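Local coordinates for protein beta-fructofuranosidase (Bifidobacterium adolescentis, PDB 6NOB) that probably cleaves terminal non-reducing beta-D-fructofuranosides such as sucrose by hydrolysis, as a member of glycoside hydrolase family 32, at residues 172-180 with 241-252. Residues are numbered along the deposited sequence; the frame is centred on the assembly and turned at random.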
ATOM      1  N   THR A 172      -8.497  -1.410 -13.638  1.00 38.36           N
ATOM      2  CA  THR A 172      -9.868  -0.985 -13.882  1.00 37.87           C
ATOM      3  C   THR A 172     -10.533  -0.698 -12.543  1.00 39.96           C
ATOM      4  O   THR A 172     -10.533  -1.555 -11.652  1.00 39.59           O
ATOM      5  CB  THR A 172     -10.645  -2.062 -14.646  1.00 40.20           C
ATOM      6  OG1 THR A 172     -10.118  -2.191 -15.973  1.00 41.74           O
ATOM      7  CG2 THR A 172     -12.119  -1.706 -14.725  1.00 36.67           C
ATOM      8  N   HIS A 173     -11.094   0.502 -12.402  1.00 40.05           N
ATOM      9  CA  HIS A 173     -11.645   0.947 -11.126  1.00 39.47           C
ATOM     10  C   HIS A 173     -13.023   0.348 -10.877  1.00 44.88           C
ATOM     11  O   HIS A 173     -13.868   0.305 -11.774  1.00 52.23           O
ATOM     12  CB  HIS A 173     -11.739   2.470 -11.089  1.00 43.36           C
ATOM     13  CG  HIS A 173     -10.412   3.159 -11.089  1.00 44.24           C
ATOM     14  ND1 HIS A 173      -9.637   3.283  -9.957  1.00 39.23           N
ATOM     15  CD2 HIS A 173      -9.726   3.771 -12.084  1.00 43.97           C
ATOM     16  CE1 HIS A 173      -8.529   3.938 -10.253  1.00 42.18           C
ATOM     17  NE2 HIS A 173      -8.559   4.249 -11.537  1.00 43.88           N
ATOM     18  N   LEU A 174     -13.254  -0.086  -9.638  1.00 39.82           N
ATOM     19  CA  LEU A 174     -14.503  -0.717  -9.225  1.00 42.01           C
ATOM     20  C   LEU A 174     -15.179   0.131  -8.147  1.00 43.65           C
ATOM     21  O   LEU A 174     -14.572   1.093  -7.662  1.00 35.22           O
ATOM     22  CB  LEU A 174     -14.222  -2.138  -8.731  1.00 37.85           C
ATOM     23  CG  LEU A 174     -13.836  -3.111  -9.846  1.00 39.20           C
ATOM     24  CD1 LEU A 174     -13.595  -4.502  -9.288  1.00 29.62           C
ATOM     25  CD2 LEU A 174     -14.909  -3.133 -10.931  1.00 34.26           C
ATOM     26  N   PRO A 175     -16.422  -0.158  -7.758  1.00 42.63           N
ATOM     27  CA  PRO A 175     -17.063   0.645  -6.709  1.00 41.71           C
ATOM     28  C   PRO A 175     -16.396   0.463  -5.353  1.00 42.68           C
ATOM     29  O   PRO A 175     -15.703  -0.524  -5.089  1.00 39.91           O
ATOM     30  CB  PRO A 175     -18.503   0.117  -6.682  1.00 42.01           C
ATOM     31  CG  PRO A 175     -18.702  -0.510  -8.007  1.00 43.78           C
ATOM     32  CD  PRO A 175     -17.377  -1.097  -8.373  1.00 42.18           C
ATOM     33  N   VAL A 176     -16.625   1.451  -4.482  1.00 39.43           N
ATOM     34  CA  VAL A 176     -16.128   1.381  -3.112  1.00 38.95           C
ATOM     35  C   VAL A 176     -16.670   0.127  -2.443  1.00 39.14           C
ATOM     36  O   VAL A 176     -17.868  -0.175  -2.522  1.00 39.63           O
ATOM     37  CB  VAL A 176     -16.512   2.651  -2.339  1.00 42.52           C
ATOM     38  CG1 VAL A 176     -16.300   2.458  -0.844  1.00 39.29           C
ATOM     39  CG2 VAL A 176     -15.702   3.835  -2.843  1.00 45.31           C
ATOM     40  N   PHE A 177     -15.782  -0.613  -1.779  1.00 41.31           N
ATOM     41  CA  PHE A 177     -16.063  -1.968  -1.321  1.00 36.76           C
ATOM     42  C   PHE A 177     -16.537  -2.030   0.128  1.00 35.58           C
ATOM     43  O   PHE A 177     -17.602  -2.592   0.404  1.00 41.87           O
ATOM     44  CB  PHE A 177     -14.814  -2.834  -1.507  1.00 34.44           C
ATOM     45  CG  PHE A 177     -15.039  -4.283  -1.221  1.00 35.18           C
ATOM     46  CD1 PHE A 177     -15.805  -5.056  -2.079  1.00 32.66           C
ATOM     47  CD2 PHE A 177     -14.482  -4.877  -0.102  1.00 28.99           C
ATOM     48  CE1 PHE A 177     -16.017  -6.393  -1.823  1.00 34.63           C
ATOM     49  CE2 PHE A 177     -14.688  -6.215   0.159  1.00 32.43           C
ATOM     50  CZ  PHE A 177     -15.455  -6.975  -0.704  1.00 35.13           C
ATOM     51  N   LEU A 178     -15.763  -1.482   1.062  1.00 38.81           N
ATOM     52  CA  LEU A 178     -16.145  -1.427   2.467  1.00 36.79           C
ATOM     53  C   LEU A 178     -16.097   0.016   2.947  1.00 41.65           C
ATOM     54  O   LEU A 178     -15.406   0.859   2.373  1.00 42.39           O
ATOM     55  CB  LEU A 178     -15.237  -2.305   3.339  1.00 34.28           C
ATOM     56  CG  LEU A 178     -15.504  -3.809   3.272  1.00 32.77           C
ATOM     57  CD1 LEU A 178     -14.288  -4.583   3.749  1.00 40.34           C
ATOM     58  CD2 LEU A 178     -16.732  -4.171   4.092  1.00 27.00           C
ATOM     59  N   GLU A 179     -16.840   0.292   4.011  1.00 42.35           N
ATOM     60  CA  GLU A 179     -17.061   1.650   4.487  1.00 39.35           C
ATOM     61  C   GLU A 179     -16.967   1.679   5.999  1.00 38.63           C
ATOM     62  O   GLU A 179     -17.038   0.631   6.655  1.00 40.91           O
ATOM     63  CB  GLU A 179     -18.426   2.167   4.012  1.00 33.89           C
ATOM     64  CG  GLU A 179     -18.517   2.277   2.501  1.00 29.71           C
ATOM     65  CD  GLU A 179     -19.823   2.865   2.020  1.00 37.60           C
ATOM     66  OE1 GLU A 179     -20.626   3.321   2.860  1.00 43.97           O
ATOM     67  OE2 GLU A 179     -20.045   2.873   0.792  1.00 44.12           O
ATOM     68  N   PRO A 180     -16.785   2.863   6.597  1.00 37.45           N
ATOM     69  CA  PRO A 180     -16.692   2.948   8.057  1.00 33.64           C
ATOM     70  C   PRO A 180     -17.976   2.490   8.730  1.00 34.31           C
ATOM     71  O   PRO A 180     -19.058   2.511   8.140  1.00 35.16           O
ATOM     72  CB  PRO A 180     -16.443   4.440   8.316  1.00 32.72           C
ATOM     73  CG  PRO A 180     -15.875   4.957   7.051  1.00 37.65           C
ATOM     74  CD  PRO A 180     -16.537   4.170   5.960  1.00 39.48           C
ATOM     75  N   CYS A 241     -15.761 -11.208   5.695  1.00 32.49           N
ATOM     76  CA  CYS A 241     -16.867 -10.992   4.772  1.00 31.51           C
ATOM     77  C   CYS A 241     -16.488 -11.595   3.429  1.00 33.48           C
ATOM     78  O   CYS A 241     -15.325 -11.929   3.183  1.00 32.88           O
ATOM     79  CB  CYS A 241     -17.227  -9.502   4.649  1.00 30.41           C
ATOM     80  SG  CYS A 241     -15.923  -8.417   4.047  1.00 34.35           S
ATOM     81  N   LEU A 242     -17.489 -11.754   2.569  1.00 29.76           N
ATOM     82  CA  LEU A 242     -17.307 -12.393   1.276  1.00 32.32           C
ATOM     83  C   LEU A 242     -17.522 -11.397   0.150  1.00 33.96           C
ATOM     84  O   LEU A 242     -18.397 -10.531   0.232  1.00 35.32           O
ATOM     85  CB  LEU A 242     -18.275 -13.562   1.086  1.00 31.73           C
ATOM     86  CG  LEU A 242     -17.982 -14.850   1.841  1.00 38.64           C
ATOM     87  CD1 LEU A 242     -19.081 -15.858   1.555  1.00 36.35           C
ATOM     88  CD2 LEU A 242     -16.628 -15.397   1.432  1.00 40.16           C
ATOM     89  N   CYS A 243     -16.710 -11.529  -0.895  1.00 34.55           N
ATOM     90  CA  CYS A 243     -17.011 -10.998  -2.220  1.00 34.51           C
ATOM     91  C   CYS A 243     -17.366 -12.180  -3.113  1.00 38.93           C
ATOM     92  O   CYS A 243     -16.490 -12.953  -3.508  1.00 41.90           O
ATOM     93  CB  CYS A 243     -15.842 -10.213  -2.794  1.00 35.71           C
ATOM     94  SG  CYS A 243     -16.314  -9.348  -4.292  1.00 36.80           S
ATOM     95  N   GLU A 244     -18.651 -12.315  -3.437  1.00 38.65           N
ATOM     96  CA  GLU A 244     -19.116 -13.471  -4.190  1.00 39.23           C
ATOM     97  C   GLU A 244     -19.105 -13.251  -5.696  1.00 38.32           C
ATOM     98  O   GLU A 244     -18.948 -14.219  -6.450  1.00 45.17           O
ATOM     99  CB  GLU A 244     -20.526 -13.854  -3.738  1.00 43.73           C
ATOM    100  CG  GLU A 244     -20.606 -14.225  -2.266  1.00 46.47           C
ATOM    101  CD  GLU A 244     -22.027 -14.457  -1.797  1.00 52.19           C
ATOM    102  OE1 GLU A 244     -22.342 -14.087  -0.644  1.00 54.62           O
ATOM    103  OE2 GLU A 244     -22.828 -15.012  -2.579  1.00 55.92           O
ATOM    104  N   ASP A 245     -19.261 -12.013  -6.161  1.00 35.04           N
ATOM    105  CA  ASP A 245     -19.321 -11.735  -7.590  1.00 32.93           C
ATOM    106  C   ASP A 245     -18.139 -10.908  -8.087  1.00 37.79           C
ATOM    107  O   ASP A 245     -18.155 -10.450  -9.233  1.00 38.66           O
ATOM    108  CB  ASP A 245     -20.646 -11.049  -7.942  1.00 35.08           C
ATOM    109  CG  ASP A 245     -20.801  -9.677  -7.297  1.00 44.17           C
ATOM    110  OD1 ASP A 245     -19.881  -9.218  -6.584  1.00 41.48           O
ATOM    111  OD2 ASP A 245     -21.863  -9.052  -7.513  1.00 45.84           O
ATOM    112  N   GLY A 246     -17.116 -10.709  -7.261  1.00 40.76           N
ATOM    113  CA  GLY A 246     -15.962  -9.935  -7.663  1.00 40.35           C
ATOM    114  C   GLY A 246     -16.109  -8.434  -7.535  1.00 41.38           C
ATOM    115  O   GLY A 246     -15.144  -7.711  -7.819  1.00 42.65           O
ATOM    116  N   VAL A 247     -17.273  -7.938  -7.109  1.00 40.54           N
ATOM    117  CA  VAL A 247     -17.520  -6.500  -7.051  1.00 38.14           C
ATOM    118  C   VAL A 247     -18.108  -6.096  -5.701  1.00 41.89           C
ATOM    119  O   VAL A 247     -17.569  -5.221  -5.016  1.00 39.92           O
ATOM    120  CB  VAL A 247     -18.444  -6.054  -8.200  1.00 35.53           C
ATOM    121  CG1 VAL A 247     -18.792  -4.581  -8.061  1.00 36.36           C
ATOM    122  CG2 VAL A 247     -17.794  -6.324  -9.548  1.00 36.14           C
ATOM    123  N   HIS A 248     -19.215  -6.723  -5.310  1.00 39.96           N
ATOM    124  CA  HIS A 248     -19.975  -6.298  -4.143  1.00 40.35           C
ATOM    125  C   HIS A 248     -19.605  -7.106  -2.905  1.00 40.90           C
ATOM    126  O   HIS A 248     -19.282  -8.294  -2.988  1.00 39.49           O
ATOM    127  CB  HIS A 248     -21.475  -6.425  -4.406  1.00 39.30           C
ATOM    128  CG  HIS A 248     -21.940  -5.677  -5.615  1.00 42.77           C
ATOM    129  ND1 HIS A 248     -22.090  -6.276  -6.847  1.00 43.56           N
ATOM    130  CD2 HIS A 248     -22.286  -4.379  -5.781  1.00 41.31           C
ATOM    131  CE1 HIS A 248     -22.510  -5.378  -7.721  1.00 43.50           C
ATOM    132  NE2 HIS A 248     -22.637  -4.219  -7.100  1.00 44.11           N
ATOM    133  N   VAL A 249     -19.670  -6.443  -1.739  1.00 34.39           N
ATOM    134  CA  VAL A 249     -19.403  -7.088  -0.458  1.00 31.44           C
ATOM    135  C   VAL A 249     -20.709  -7.617   0.116  1.00 32.41           C
ATOM    136  O   VAL A 249     -21.796  -7.104  -0.169  1.00 41.08           O
ATOM    137  CB  VAL A 249     -18.706  -6.119   0.523  1.00 33.81           C
ATOM    138  CG1 VAL A 249     -19.693  -5.099   1.080  1.00 31.37           C
ATOM    139  CG2 VAL A 249     -18.048  -6.890   1.651  1.00 27.92           C
ATOM    140  N   ARG A 250     -20.600  -8.661   0.928  1.00 33.79           N
ATOM    141  CA  ARG A 250     -21.722  -9.236   1.656  1.00 38.13           C
ATOM    142  C   ARG A 250     -21.449  -9.142   3.160  1.00 37.57           C
ATOM    143  O   ARG A 250     -20.471  -8.527   3.593  1.00 33.88           O
ATOM    144  CB  ARG A 250     -21.979 -10.673   1.198  1.00 38.21           C
ATOM    145  CG  ARG A 250     -22.595 -10.751  -0.186  1.00 40.64           C
ATOM    146  CD  ARG A 250     -23.832  -9.867  -0.270  1.00 45.31           C
ATOM    147  NE  ARG A 250     -24.497  -9.967  -1.564  1.00 56.42           N
ATOM    148  CZ  ARG A 250     -25.739  -9.557  -1.799  1.00 63.51           C
ATOM    149  NH1 ARG A 250     -26.460  -9.020  -0.824  1.00 61.40           N
ATOM    150  NH2 ARG A 250     -26.262  -9.689  -3.010  1.00 68.80           N
ATOM    151  N   VAL A 251     -22.311  -9.796   3.947  1.00 36.74           N
ATOM    152  CA  VAL A 251     -22.411  -9.506   5.374  1.00 37.42           C
ATOM    153  C   VAL A 251     -21.071  -9.713   6.073  1.00 43.07           C
ATOM    154  O   VAL A 251     -20.317 -10.647   5.764  1.00 43.04           O
ATOM    155  CB  VAL A 251     -23.521 -10.364   6.008  1.00 32.60           C
ATOM    156  CG1 VAL A 251     -23.291 -11.842   5.729  1.00 31.78           C
ATOM    157  CG2 VAL A 251     -23.633 -10.094   7.505  1.00 30.49           C
ATOM    158  N   GLU A 252     -20.767  -8.815   7.011  1.00 37.45           N
ATOM    159  CA  GLU A 252     -19.524  -8.811   7.770  1.00 35.99           C
ATOM    160  C   GLU A 252     -19.811  -9.169   9.224  1.00 34.85           C
ATOM    161  O   GLU A 252     -20.797  -8.703   9.803  1.00 35.02           O
ATOM    162  CB  GLU A 252     -18.848  -7.437   7.689  1.00 30.23           C
ATOM    163  CG  GLU A 252     -17.514  -7.318   8.417  1.00 33.59           C
ATOM    164  CD  GLU A 252     -16.928  -5.914   8.330  1.00 38.76           C
ATOM    165  OE1 GLU A 252     -17.378  -5.133   7.462  1.00 35.85           O
ATOM    166  OE2 GLU A 252     -16.022  -5.590   9.129  1.00 36.63           O
TER
HETATM  167  O   HOH W   1     -16.020  -3.134  -5.777  1.00 36.02           O
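The ring of F177 lies beneath V249 in a CH-pi contact, with V249 CB 3.8 Å from the ring centroid and 23° off the normal. V249 CG2 reaches on to F177 CZ at 3.5 Å, while V247 O meets the ring edge in its plane, 3.4 Å from F177 CD1. C243 SG approaches obliquely, 3.9 Å from F177 CE1. With CG anti to the backbone N (chi1 -173°), F177 carries its ring toward the 241-252 segment; replacing the ring with the methyl of an alanine would probably leave a gap under V249 and beside C243. L178 sends CD2 to V249 CG2, and P175 CD abuts V247 CG1 at 3.8 Å. No direct hydrogen bond links the segments, but one water donates to both P175 O and V247 O. In the five-bladed beta-propeller of family 32 enzymes, this packing joins the chain leaving the strand pair 159-165/172-173 to the turn after strand 235-243, in the neighbouring blade. F177 and L178 both face W160 in a classic beta bulge. D245 shapes the turn: OD1 accepts from V247 N (an Asx turn) and H248 N, completing an Asx motif, while OD2, in the imidazole plane, accepts from H248 ND1 at 2.9 Å. H248 NE2 hydrogen-bonds to E81 OE1.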